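Local coordinates for mycobacterial cidal antitoxin MbcA (Mycobacterium tuberculosis, PDB 6FKG), which neutralizes its cognate toxin MbcT, an NAD+ phosphorylase, as the antitoxin of a type II toxin-antitoxin system, by blocking access to the toxin active site, at residues Ser13-Arg18 against Tyr60-Leu65; Asn75-Ser80 against Leu103-Ala108. All blocks are in the same frame, centred on the assembly; numbering follows the deposited sequence.

Contact 1: Ser13-Arg18 against Tyr60-Leu65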
ATOM      1  N   SER C  13      -3.630 -16.666 -32.224  1.00 33.30           N
ATOM      2  CA  SER C  13      -4.832 -16.585 -33.047  1.00 35.86           C
ATOM      3  C   SER C  13      -5.530 -17.946 -33.165  1.00 39.45           C
ATOM      4  O   SER C  13      -6.763 -18.040 -33.087  1.00 36.96           O
ATOM      5  CB  SER C  13      -4.477 -16.044 -34.430  1.00 32.50           C
ATOM      6  OG  SER C  13      -5.635 -15.908 -35.218  1.00 38.74           O
ATOM      7  N   GLY C  14      -4.741 -18.999 -33.360  1.00 33.59           N
ATOM      8  CA  GLY C  14      -5.281 -20.344 -33.489  1.00 33.38           C
ATOM      9  C   GLY C  14      -6.061 -20.758 -32.258  1.00 34.68           C
ATOM     10  O   GLY C  14      -7.155 -21.326 -32.366  1.00 39.01           O
ATOM     11  N   ALA C  15      -5.504 -20.469 -31.082  1.00 35.70           N
ATOM     12  CA  ALA C  15      -6.180 -20.765 -29.823  1.00 35.10           C
ATOM     13  C   ALA C  15      -7.524 -20.018 -29.726  1.00 38.77           C
ATOM     14  O   ALA C  15      -8.536 -20.603 -29.347  1.00 37.93           O
ATOM     15  CB  ALA C  15      -5.278 -20.413 -28.635  1.00 33.98           C
ATOM     16  N   ILE C  16      -7.527 -18.738 -30.090  1.00 37.40           N
ATOM     17  CA  ILE C  16      -8.754 -17.924 -30.089  1.00 40.54           C
ATOM     18  C   ILE C  16      -9.834 -18.463 -31.022  1.00 40.99           C
ATOM     19  O   ILE C  16     -11.006 -18.561 -30.652  1.00 42.21           O
ATOM     20  CB  ILE C  16      -8.463 -16.460 -30.502  1.00 40.22           C
ATOM     21  CG1 ILE C  16      -7.554 -15.788 -29.477  1.00 48.46           C
ATOM     22  CG2 ILE C  16      -9.769 -15.663 -30.679  1.00 41.08           C
ATOM     23  CD1 ILE C  16      -7.987 -15.997 -28.052  1.00 56.16           C
ATOM     24  N   GLU C  17      -9.437 -18.791 -32.243  1.00 43.79           N
ATOM     25  CA  GLU C  17     -10.394 -19.211 -33.247  1.00 47.37           C
ATOM     26  C   GLU C  17     -10.993 -20.568 -32.898  1.00 49.30           C
ATOM     27  O   GLU C  17     -12.171 -20.822 -33.173  1.00 45.15           O
ATOM     28  CB  GLU C  17      -9.741 -19.242 -34.630  1.00 47.54           C
ATOM     29  CG  GLU C  17      -9.404 -17.857 -35.169  1.00 51.93           C
ATOM     30  CD  GLU C  17     -10.575 -16.876 -35.067  1.00 58.02           C
ATOM     31  OE1 GLU C  17     -11.707 -17.242 -35.461  1.00 60.80           O
ATOM     32  OE2 GLU C  17     -10.358 -15.740 -34.588  1.00 50.68           O
ATOM     33  N   ARG C  18     -10.191 -21.434 -32.282  1.00 44.02           N
ATOM     34  CA  ARG C  18     -10.684 -22.757 -31.904  1.00 46.40           C
ATOM     35  C   ARG C  18     -11.788 -22.642 -30.850  1.00 41.35           C
ATOM     36  O   ARG C  18     -12.690 -23.470 -30.793  1.00 41.79           O
ATOM     37  CB  ARG C  18      -9.539 -23.644 -31.399  1.00 44.44           C
ATOM     38  CG  ARG C  18      -8.674 -24.205 -32.525  1.00 58.00           C
ATOM     39  CD  ARG C  18      -7.694 -25.258 -32.033  1.00 56.93           C
ATOM     40  NE  ARG C  18      -6.675 -24.701 -31.147  1.00 49.04           N
ATOM     41  CZ  ARG C  18      -5.537 -24.154 -31.565  1.00 56.05           C
ATOM     42  NH1 ARG C  18      -5.267 -24.082 -32.864  1.00 58.57           N
ATOM     43  NH2 ARG C  18      -4.665 -23.679 -30.684  1.00 49.20           N
ATOM     44  N   TYR C  60      -3.565 -19.389 -23.300  1.00 32.03           N
ATOM     45  CA  TYR C  60      -3.386 -20.484 -22.332  1.00 30.88           C
ATOM     46  C   TYR C  60      -4.719 -21.105 -21.939  1.00 30.28           C
ATOM     47  O   TYR C  60      -4.880 -22.327 -21.927  1.00 30.68           O
ATOM     48  CB  TYR C  60      -2.722 -20.019 -21.039  1.00 26.01           C
ATOM     49  CG  TYR C  60      -1.285 -19.560 -21.160  1.00 30.28           C
ATOM     50  CD1 TYR C  60      -0.494 -19.918 -22.247  1.00 32.57           C
ATOM     51  CD2 TYR C  60      -0.733 -18.744 -20.184  1.00 31.43           C
ATOM     52  CE1 TYR C  60       0.825 -19.480 -22.346  1.00 34.26           C
ATOM     53  CE2 TYR C  60       0.574 -18.302 -20.272  1.00 37.38           C
ATOM     54  CZ  TYR C  60       1.348 -18.667 -21.353  1.00 39.65           C
ATOM     55  OH  TYR C  60       2.648 -18.207 -21.416  1.00 41.08           O
ATOM     56  N   VAL C  61      -5.652 -20.243 -21.555  1.00 28.55           N
ATOM     57  CA  VAL C  61      -6.929 -20.705 -21.040  1.00 28.22           C
ATOM     58  C   VAL C  61      -7.745 -21.402 -22.124  1.00 31.23           C
ATOM     59  O   VAL C  61      -8.322 -22.467 -21.884  1.00 28.88           O
ATOM     60  CB  VAL C  61      -7.726 -19.541 -20.430  1.00 27.65           C
ATOM     61  CG1 VAL C  61      -9.151 -19.951 -20.195  1.00 28.30           C
ATOM     62  CG2 VAL C  61      -7.081 -19.116 -19.099  1.00 26.85           C
ATOM     63  N   ALA C  62      -7.786 -20.804 -23.315  1.00 29.98           N
ATOM     64  CA  ALA C  62      -8.523 -21.398 -24.425  1.00 28.77           C
ATOM     65  C   ALA C  62      -7.995 -22.795 -24.759  1.00 32.91           C
ATOM     66  O   ALA C  62      -8.770 -23.734 -24.965  1.00 32.31           O
ATOM     67  CB  ALA C  62      -8.441 -20.514 -25.636  1.00 27.36           C
ATOM     68  N   ASP C  63      -6.677 -22.927 -24.835  1.00 29.42           N
ATOM     69  CA  ASP C  63      -6.089 -24.219 -25.149  1.00 33.12           C
ATOM     70  C   ASP C  63      -6.346 -25.231 -24.035  1.00 33.49           C
ATOM     71  O   ASP C  63      -6.658 -26.387 -24.316  1.00 33.25           O
ATOM     72  CB  ASP C  63      -4.594 -24.085 -25.403  1.00 38.97           C
ATOM     73  CG  ASP C  63      -4.281 -23.698 -26.835  1.00 49.43           C
ATOM     74  OD1 ASP C  63      -5.180 -23.810 -27.703  1.00 45.59           O
ATOM     75  OD2 ASP C  63      -3.133 -23.281 -27.088  1.00 59.95           O
ATOM     76  N   ALA C  64      -6.222 -24.803 -22.781  1.00 29.77           N
ATOM     77  CA  ALA C  64      -6.445 -25.707 -21.644  1.00 30.20           C
ATOM     78  C   ALA C  64      -7.899 -26.184 -21.618  1.00 28.42           C
ATOM     79  O   ALA C  64      -8.190 -27.368 -21.403  1.00 29.76           O
ATOM     80  CB  ALA C  64      -6.098 -25.026 -20.333  1.00 32.54           C
ATOM     81  N   LEU C  65      -8.801 -25.241 -21.826  1.00 27.23           N
ATOM     82  CA  LEU C  65     -10.237 -25.516 -21.751  1.00 31.40           C
ATOM     83  C   LEU C  65     -10.681 -26.584 -22.756  1.00 34.99           C
ATOM     84  O   LEU C  65     -11.632 -27.319 -22.506  1.00 29.88           O
ATOM     85  CB  LEU C  65     -11.014 -24.212 -21.965  1.00 31.76           C
ATOM     86  CG  LEU C  65     -12.518 -24.212 -21.725  1.00 37.20           C
ATOM     87  CD1 LEU C  65     -12.849 -24.670 -20.308  1.00 30.30           C
ATOM     88  CD2 LEU C  65     -13.080 -22.818 -21.993  1.00 38.84           C
TER
HETATM   89  O   HOH W   1      -8.381 -22.886 -28.222  1.00 43.92           O

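Contact 2: Asn75-Ser80 against Leu103-Ala108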
ATOM      1  N   ASN C  75     -17.065 -22.187 -25.194  1.00 32.17           N
ATOM      2  CA  ASN C  75     -17.359 -20.794 -25.454  1.00 31.05           C
ATOM      3  C   ASN C  75     -18.358 -20.214 -24.437  1.00 34.82           C
ATOM      4  O   ASN C  75     -18.103 -19.186 -23.823  1.00 35.98           O
ATOM      5  CB  ASN C  75     -17.890 -20.657 -26.875  1.00 35.94           C
ATOM      6  CG  ASN C  75     -18.154 -19.225 -27.256  1.00 41.82           C
ATOM      7  OD1 ASN C  75     -19.091 -18.606 -26.763  1.00 44.09           O
ATOM      8  ND2 ASN C  75     -17.347 -18.699 -28.166  1.00 37.90           N
ATOM      9  N   VAL C  76     -19.496 -20.881 -24.271  1.00 34.84           N
ATOM     10  CA  VAL C  76     -20.485 -20.481 -23.270  1.00 35.64           C
ATOM     11  C   VAL C  76     -19.879 -20.399 -21.863  1.00 32.68           C
ATOM     12  O   VAL C  76     -20.156 -19.479 -21.087  1.00 30.96           O
ATOM     13  CB  VAL C  76     -21.668 -21.473 -23.242  1.00 39.19           C
ATOM     14  CG1 VAL C  76     -22.627 -21.147 -22.099  1.00 44.25           C
ATOM     15  CG2 VAL C  76     -22.396 -21.492 -24.604  1.00 38.82           C
ATOM     16  N   TRP C  77     -19.068 -21.389 -21.529  1.00 30.98           N
ATOM     17  CA  TRP C  77     -18.435 -21.463 -20.198  1.00 30.64           C
ATOM     18  C   TRP C  77     -17.609 -20.223 -19.855  1.00 34.38           C
ATOM     19  O   TRP C  77     -17.603 -19.764 -18.706  1.00 30.75           O
ATOM     20  CB  TRP C  77     -17.546 -22.704 -20.142  1.00 27.64           C
ATOM     21  CG  TRP C  77     -16.917 -23.017 -18.833  1.00 29.30           C
ATOM     22  CD1 TRP C  77     -17.452 -23.778 -17.825  1.00 30.04           C
ATOM     23  CD2 TRP C  77     -15.592 -22.649 -18.405  1.00 30.13           C
ATOM     24  NE1 TRP C  77     -16.540 -23.885 -16.786  1.00 30.39           N
ATOM     25  CE2 TRP C  77     -15.401 -23.195 -17.118  1.00 29.26           C
ATOM     26  CE3 TRP C  77     -14.566 -21.882 -18.973  1.00 30.21           C
ATOM     27  CZ2 TRP C  77     -14.216 -23.017 -16.394  1.00 30.87           C
ATOM     28  CZ3 TRP C  77     -13.381 -21.712 -18.253  1.00 29.82           C
ATOM     29  CH2 TRP C  77     -13.219 -22.280 -16.984  1.00 28.32           C
ATOM     30  N   MET C  78     -16.924 -19.673 -20.856  1.00 28.50           N
ATOM     31  CA  MET C  78     -16.095 -18.487 -20.636  1.00 29.24           C
ATOM     32  C   MET C  78     -16.934 -17.322 -20.138  1.00 34.64           C
ATOM     33  O   MET C  78     -16.433 -16.498 -19.372  1.00 33.62           O
ATOM     34  CB  MET C  78     -15.358 -18.075 -21.917  1.00 32.15           C
ATOM     35  CG  MET C  78     -14.276 -19.030 -22.352  1.00 36.29           C
ATOM     36  SD  MET C  78     -12.863 -19.015 -21.239  1.00 33.10           S
ATOM     37  CE  MET C  78     -12.284 -17.336 -21.437  1.00 31.66           C
ATOM     38  N   PHE C  79     -18.213 -17.269 -20.532  1.00 33.13           N
ATOM     39  CA  PHE C  79     -19.036 -16.102 -20.205  1.00 34.54           C
ATOM     40  C   PHE C  79     -20.163 -16.411 -19.229  1.00 38.34           C
ATOM     41  O   PHE C  79     -21.070 -15.600 -19.026  1.00 37.14           O
ATOM     42  CB  PHE C  79     -19.585 -15.489 -21.500  1.00 36.39           C
ATOM     43  CG  PHE C  79     -18.500 -15.179 -22.489  1.00 38.04           C
ATOM     44  CD1 PHE C  79     -17.660 -14.096 -22.283  1.00 37.98           C
ATOM     45  CD2 PHE C  79     -18.276 -16.003 -23.584  1.00 35.44           C
ATOM     46  CE1 PHE C  79     -16.630 -13.826 -23.160  1.00 40.94           C
ATOM     47  CE2 PHE C  79     -17.253 -15.734 -24.470  1.00 37.16           C
ATOM     48  CZ  PHE C  79     -16.426 -14.648 -24.260  1.00 40.89           C
ATOM     49  N   SER C  80     -20.086 -17.577 -18.601  1.00 39.17           N
ATOM     50  CA  SER C  80     -21.103 -17.983 -17.644  1.00 35.99           C
ATOM     51  C   SER C  80     -20.602 -17.789 -16.232  1.00 32.60           C
ATOM     52  O   SER C  80     -19.526 -18.284 -15.886  1.00 33.31           O
ATOM     53  CB  SER C  80     -21.493 -19.442 -17.853  1.00 39.35           C
ATOM     54  OG  SER C  80     -22.015 -19.651 -19.153  1.00 43.43           O
ATOM     55  N   LEU C 103      -7.046 -21.622 -14.903  1.00 30.60           N
ATOM     56  CA  LEU C 103      -6.293 -22.824 -15.264  1.00 25.84           C
ATOM     57  C   LEU C 103      -6.379 -23.894 -14.176  1.00 26.73           C
ATOM     58  O   LEU C 103      -6.447 -25.097 -14.479  1.00 28.25           O
ATOM     59  CB  LEU C 103      -4.817 -22.488 -15.527  1.00 31.07           C
ATOM     60  CG  LEU C 103      -4.547 -21.612 -16.760  1.00 35.35           C
ATOM     61  CD1 LEU C 103      -3.035 -21.358 -16.918  1.00 33.37           C
ATOM     62  CD2 LEU C 103      -5.132 -22.262 -18.022  1.00 27.51           C
ATOM     63  N   ALA C 104      -6.358 -23.463 -12.917  1.00 26.77           N
ATOM     64  CA  ALA C 104      -6.454 -24.408 -11.808  1.00 29.90           C
ATOM     65  C   ALA C 104      -7.831 -25.085 -11.811  1.00 29.24           C
ATOM     66  O   ALA C 104      -7.928 -26.316 -11.645  1.00 27.22           O
ATOM     67  CB  ALA C 104      -6.175 -23.706 -10.459  1.00 28.47           C
ATOM     68  N   LEU C 105      -8.893 -24.305 -12.025  1.00 25.18           N
ATOM     69  CA  LEU C 105     -10.233 -24.905 -12.139  1.00 28.04           C
ATOM     70  C   LEU C 105     -10.295 -25.919 -13.308  1.00 31.18           C
ATOM     71  O   LEU C 105     -10.822 -27.014 -13.157  1.00 30.26           O
ATOM     72  CB  LEU C 105     -11.312 -23.820 -12.309  1.00 26.90           C
ATOM     73  CG  LEU C 105     -12.730 -24.336 -12.622  1.00 27.98           C
ATOM     74  CD1 LEU C 105     -13.184 -25.361 -11.598  1.00 28.80           C
ATOM     75  CD2 LEU C 105     -13.738 -23.189 -12.696  1.00 31.32           C
ATOM     76  N   ILE C 106      -9.727 -25.575 -14.461  1.00 27.92           N
ATOM     77  CA  ILE C 106      -9.719 -26.495 -15.605  1.00 31.18           C
ATOM     78  C   ILE C 106      -8.984 -27.795 -15.266  1.00 29.13           C
ATOM     79  O   ILE C 106      -9.429 -28.898 -15.610  1.00 28.48           O
ATOM     80  CB  ILE C 106      -9.110 -25.800 -16.844  1.00 31.90           C
ATOM     81  CG1 ILE C 106     -10.079 -24.714 -17.329  1.00 34.26           C
ATOM     82  CG2 ILE C 106      -8.781 -26.801 -17.956  1.00 27.75           C
ATOM     83  CD1 ILE C 106      -9.441 -23.695 -18.304  1.00 35.67           C
ATOM     84  N   ASP C 107      -7.879 -27.684 -14.543  1.00 27.63           N
ATOM     85  CA  ASP C 107      -7.162 -28.879 -14.094  1.00 25.46           C
ATOM     86  C   ASP C 107      -8.012 -29.751 -13.166  1.00 29.54           C
ATOM     87  O   ASP C 107      -8.002 -30.978 -13.279  1.00 28.73           O
ATOM     88  CB  ASP C 107      -5.871 -28.481 -13.380  1.00 26.66           C
ATOM     89  CG  ASP C 107      -4.692 -28.454 -14.307  1.00 43.01           C
ATOM     90  OD1 ASP C 107      -4.646 -29.305 -15.218  1.00 49.20           O
ATOM     91  OD2 ASP C 107      -3.807 -27.595 -14.114  1.00 57.89           O
ATOM     92  N   ALA C 108      -8.758 -29.117 -12.264  1.00 28.43           N
ATOM     93  CA  ALA C 108      -9.664 -29.850 -11.382  1.00 27.52           C
ATOM     94  C   ALA C 108     -10.766 -30.537 -12.194  1.00 30.04           C
ATOM     95  O   ALA C 108     -11.114 -31.678 -11.927  1.00 28.81           O
ATOM     96  CB  ALA C 108     -10.269 -28.914 -10.304  1.00 26.11           C
TER

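Contact 1: Ser13-Arg18 against Tyr60-Leu65
Ala-15 pushes its methyl against the carboxylate of Asp-63, with CB 3.5 Å from OD1 of Asp-63, and faces the methyl of Ala-62, the two CB atoms 4.4 Å apart. The Ala-62 CB also rests 3.7 Å from the carbonyl O of Ala-15. Beside the two methyls the guanidinium of Arg-18 reaches Asp-63: its NH2 donates to OD1 at 3.0 Å, an almost straight salt bridge (177° at the hydrogen) that uses the syn lone pair of OD1. Guanidinium and carboxylate are nearly coplanar. Here, within this all-helical antitoxin, the segments 13-18 of helix 7-19 and 60-65 of helix 52-65 cross at 53°, with their axes 8.6 Å apart, and at the closest backbone pair, Ala-15 with Asp-63, the alanine methyl meets the carboxylate. A bend at chi3 (-67°) folds the Arg-18 chain back over its own helix, where one face of the guanidinium covers Gly-14 O, 3.3 Å from its plane. A water makes a long, weak bond to Asp-63 OD1. On the neighbouring MbcT chain, His-139 packs against Asp-63 and His-133 hydrogen-bonds to the hydroxyl of Tyr-60.

Contact 2: Asn75-Ser80 against Leu103-Ala108
Trp-77 extends its six-membered ring to helix 99-110, meeting Leu-105 with CZ2 and Ile-106 with CH2. Both segments belong to the C-terminal toxin-binding domain of the Xre/MbcA/ParS antitoxins, and the indole spans the gap between helix 71-78 and helix 99-110; the nearest CA atoms of the two segments, those of Trp-77 and Ile-106, are still 11.1 Å apart. The tight part is wholly apolar. CD2 of Leu-105 lies at the edge of the indole, near its plane, 3.7 Å from CZ2 of Trp-77; the Leu-105 branch and the indole point contrary ways as they pass. CG1 of Ile-106 comes in obliquely, 4.0 Å from CH2 of Trp-77. With CG of Trp-77 anti to the backbone N (chi1 -175°), the indole stands out from its helix toward these two residues. Leu-65, Val-102 and Met-109 also touch the indole, and Leu-105 meets Phe-44 of the neighbouring MbcT chain, so that one leucine serves both the antitoxin core and the toxin interface. Asp-107, likewise buried at that interface, forms salt bridges to Arg-33 and Arg-43 of MbcT. The loose side lies at the end of helix 71-78, where Val-76 is exposed and Ser-80 partly exposed. At that turn Val-76 O is gripped from opposite faces of its carbonyl plane, by Phe-79 N at 3.0 Å and by the hydroxyl OG of Ser-80 at 2.7 Å, the latter 55° out of the plane.

In the fold
Helix 52-65 joins the two contacts, whose centres lie 12 Å apart. Its residues 60-65 meet helix 7-19 in contact 1 and also press on both partners of contact 2: Leu-65 CD2 sits 3.5 Å from Trp-77 CE3, and Ala-64 CB is 3.7 Å from Leu-103 CD2. Ala-64 O likewise packs against Ile-106 CG2 at 3.5 Å. Along the chain the contacts follow in series, the first closing before the second opens. Both border MbcT, whose active site MbcA is known to block; the two contacts probably help to shape the helical surface that covers the toxin, though neither is itself known to close that site.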